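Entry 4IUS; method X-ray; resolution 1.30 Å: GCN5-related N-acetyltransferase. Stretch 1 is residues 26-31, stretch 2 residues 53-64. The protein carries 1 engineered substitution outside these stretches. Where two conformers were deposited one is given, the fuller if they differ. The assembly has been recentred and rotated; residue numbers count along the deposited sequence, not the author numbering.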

# COMPACT_ATOMS: atom_id res chain seq x y z
N VAL A 26 -12.09 5.87 16.57
CA VAL A 26 -12.99 4.78 16.23
C VAL A 26 -14.43 5.27 16.35
O VAL A 26 -14.83 5.85 17.35
CB VAL A 26 -12.81 3.55 17.12
CG1 VAL A 26 -13.84 2.46 16.77
CG2 VAL A 26 -11.38 3.01 16.99
N ALA A 27 -15.23 5.04 15.32
CA ALA A 27 -16.65 5.45 15.34
C ALA A 27 -17.42 4.36 14.58
O ALA A 27 -17.47 4.38 13.35
CB ALA A 27 -16.85 6.82 14.71
N GLY A 28 -18.00 3.43 15.33
CA GLY A 28 -18.78 2.39 14.69
C GLY A 28 -17.96 1.59 13.68
O GLY A 28 -16.92 1.08 14.04
N PRO A 29 -18.42 1.51 12.43
CA PRO A 29 -17.70 0.69 11.50
C PRO A 29 -16.51 1.35 10.86
O PRO A 29 -15.88 0.73 10.02
CB PRO A 29 -18.76 0.38 10.44
CG PRO A 29 -19.59 1.61 10.43
CD PRO A 29 -19.68 2.04 11.85
N LEU A 30 -16.20 2.59 11.24
CA LEU A 30 -15.07 3.31 10.64
C LEU A 30 -14.04 3.65 11.71
O LEU A 30 -14.38 3.86 12.87
CB LEU A 30 -15.54 4.63 10.03
CG LEU A 30 -16.62 4.52 8.97
CD1 LEU A 30 -17.07 5.91 8.58
CD2 LEU A 30 -16.13 3.70 7.82
N VAL A 31 -12.78 3.78 11.28
CA VAL A 31 -11.76 4.33 12.15
C VAL A 31 -10.96 5.36 11.38
O VAL A 31 -10.44 5.09 10.29
CB VAL A 31 -10.84 3.27 12.80
CG1 VAL A 31 -10.16 2.35 11.79
CG2 VAL A 31 -9.85 3.92 13.77
N PRO A 53 -20.12 -7.64 9.73
CA PRO A 53 -21.22 -6.87 9.15
C PRO A 53 -21.34 -5.53 9.83
O PRO A 53 -20.98 -5.41 11.02
CB PRO A 53 -22.46 -7.69 9.48
CG PRO A 53 -22.04 -8.89 10.16
CD PRO A 53 -20.56 -8.95 10.23
N PHE A 54 -21.76 -4.53 9.07
CA PHE A 54 -21.99 -3.22 9.63
C PHE A 54 -23.44 -2.79 9.48
O PHE A 54 -24.18 -3.27 8.64
CB PHE A 54 -21.07 -2.18 8.98
CG PHE A 54 -21.46 -1.82 7.58
CD1 PHE A 54 -21.07 -2.59 6.47
CD2 PHE A 54 -22.24 -0.71 7.36
CE1 PHE A 54 -21.52 -2.26 5.20
CE2 PHE A 54 -22.66 -0.36 6.08
CZ PHE A 54 -22.31 -1.14 5.01
N ASP A 55 -23.81 -1.83 10.29
CA ASP A 55 -25.13 -1.29 10.28
C ASP A 55 -25.05 0.05 9.54
O ASP A 55 -24.43 1.00 10.02
CB ASP A 55 -25.59 -1.06 11.71
CG ASP A 55 -27.01 -0.59 11.79
OD1 ASP A 55 -27.60 -0.12 10.76
OD2 ASP A 55 -27.52 -0.69 12.92
N PRO A 56 -25.68 0.15 8.37
CA PRO A 56 -25.59 1.40 7.62
C PRO A 56 -26.11 2.62 8.35
O PRO A 56 -25.66 3.73 8.08
CB PRO A 56 -26.42 1.16 6.37
CG PRO A 56 -27.22 -0.05 6.66
CD PRO A 56 -26.52 -0.87 7.69
N ALA A 57 -27.02 2.41 9.31
CA ALA A 57 -27.61 3.51 10.05
C ALA A 57 -26.56 4.28 10.84
O ALA A 57 -26.78 5.44 11.17
CB ALA A 57 -28.73 3.01 10.97
N GLU A 58 -25.46 3.61 11.21
CA GLU A 58 -24.40 4.23 12.01
C GLU A 58 -23.50 5.12 11.19
O GLU A 58 -22.73 5.90 11.74
CB GLU A 58 -23.54 3.12 12.67
CG GLU A 58 -24.27 2.29 13.72
CD GLU A 58 -23.46 1.15 14.34
OE1 GLU A 58 -22.25 0.98 13.99
OE2 GLU A 58 -24.07 0.42 15.18
N VAL A 59 -23.47 4.92 9.89
CA VAL A 59 -22.44 5.56 9.08
C VAL A 59 -22.50 7.10 9.09
O VAL A 59 -21.45 7.74 9.16
CB VAL A 59 -22.38 4.96 7.65
CG1 VAL A 59 -21.42 5.75 6.76
CG2 VAL A 59 -22.00 3.46 7.74
N PRO A 60 -23.69 7.74 9.00
CA PRO A 60 -23.66 9.20 9.01
C PRO A 60 -22.98 9.79 10.25
O PRO A 60 -22.09 10.64 10.14
CB PRO A 60 -25.13 9.57 8.95
CG PRO A 60 -25.75 8.42 8.22
CD PRO A 60 -25.02 7.19 8.67
N TRP A 61 -23.34 9.32 11.43
CA TRP A 61 -22.71 9.76 12.67
C TRP A 61 -21.23 9.41 12.67
O TRP A 61 -20.41 10.20 13.12
CB TRP A 61 -23.44 9.11 13.84
CG TRP A 61 -22.62 9.07 15.09
CD1 TRP A 61 -22.43 10.09 16.03
CD2 TRP A 61 -21.76 8.01 15.50
NE1 TRP A 61 -21.55 9.68 16.98
CE2 TRP A 61 -21.10 8.44 16.69
CE3 TRP A 61 -21.48 6.75 15.00
CZ2 TRP A 61 -20.17 7.65 17.33
CZ3 TRP A 61 -20.56 5.97 15.65
CH2 TRP A 61 -19.93 6.41 16.80
N ALA A 62 -20.89 8.22 12.21
CA ALA A 62 -19.48 7.82 12.22
C ALA A 62 -18.62 8.75 11.34
O ALA A 62 -17.52 9.18 11.72
CB ALA A 62 -19.36 6.36 11.75
N LEU A 63 -19.10 9.01 10.15
CA LEU A 63 -18.41 9.86 9.24
C LEU A 63 -18.29 11.28 9.78
O LEU A 63 -17.25 11.90 9.62
CB LEU A 63 -19.09 9.75 7.86
CG LEU A 63 -18.43 10.45 6.71
CD1 LEU A 63 -17.00 9.98 6.50
CD2 LEU A 63 -19.22 10.18 5.46
N GLU A 64 -19.36 11.82 10.34
CA GLU A 64 -19.25 13.15 10.91
C GLU A 64 -18.30 13.20 12.08
O GLU A 64 -17.58 14.19 12.22
CB GLU A 64 -20.63 13.66 11.30
CG GLU A 64 -21.55 13.87 10.13
CD GLU A 64 -20.96 14.81 9.11
OE1 GLU A 64 -20.44 15.85 9.53
OE2 GLU A 64 -20.95 14.49 7.90

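A tight β-hairpin turn packs against the first turns of a helix and the loop leading into it, and the contact is mainly apolar packing, with no hydrogen bond crossing between the stretches. Each stretch has backbone hydrogen bonds of its own. In the hairpin, Ala27 and Leu30 bond reciprocally, Ala27 N to Leu30 O at 2.8 Å and Leu30 N to Ala27 O at 3.0 Å, closing a type II' turn. Gly28 occupies its first corner with phi/psi of 58/-125; positive phi favours glycine, and a CB there would fall 2.4 Å from Pro29 CD and also crowd Glu58 OE1 and Trp61 CZ3. On the other stretch, Asp55 OD1 accepts from Ala57 N at 3.0 Å, and the helix follows with bonds such as Ala62 N to Glu58 O, also 3.0 Å.

The backbones come close where two alanines meet. The CA atoms of Ala27 and Ala62 lie 4.8 Å apart, close enough for Ala62 CB to reach Ala27 O at 3.2 Å and Ala27 CB at 3.9 Å. Leu30 extends this apolar patch, its CD1 lying 3.9 Å from Ala62 CB and 4.4 Å from Leu63 CB.

Pro29, the residue with the most area covered, brings a rigid ring to the entry of the helix: its CB meets Phe54 CB at 3.7 Å and its CG meets Val59 CG2 at 4.1 Å. Phe54 contributes the base of its side chain, since its ring leads away. Trp61 starts sideways, but its ring end comes nearer, placing CH2 3.7 Å from Ala27 CB and presenting its edge to Gly28 N, 3.6 Å from CZ3. Glu58 OE1 approaches Pro29 CD at 3.5 Å, a van der Waals contact, with no hydrogen bond across to the turn. The pattern here is close backbone approach at an alanine pair, with larger apolar groups around it.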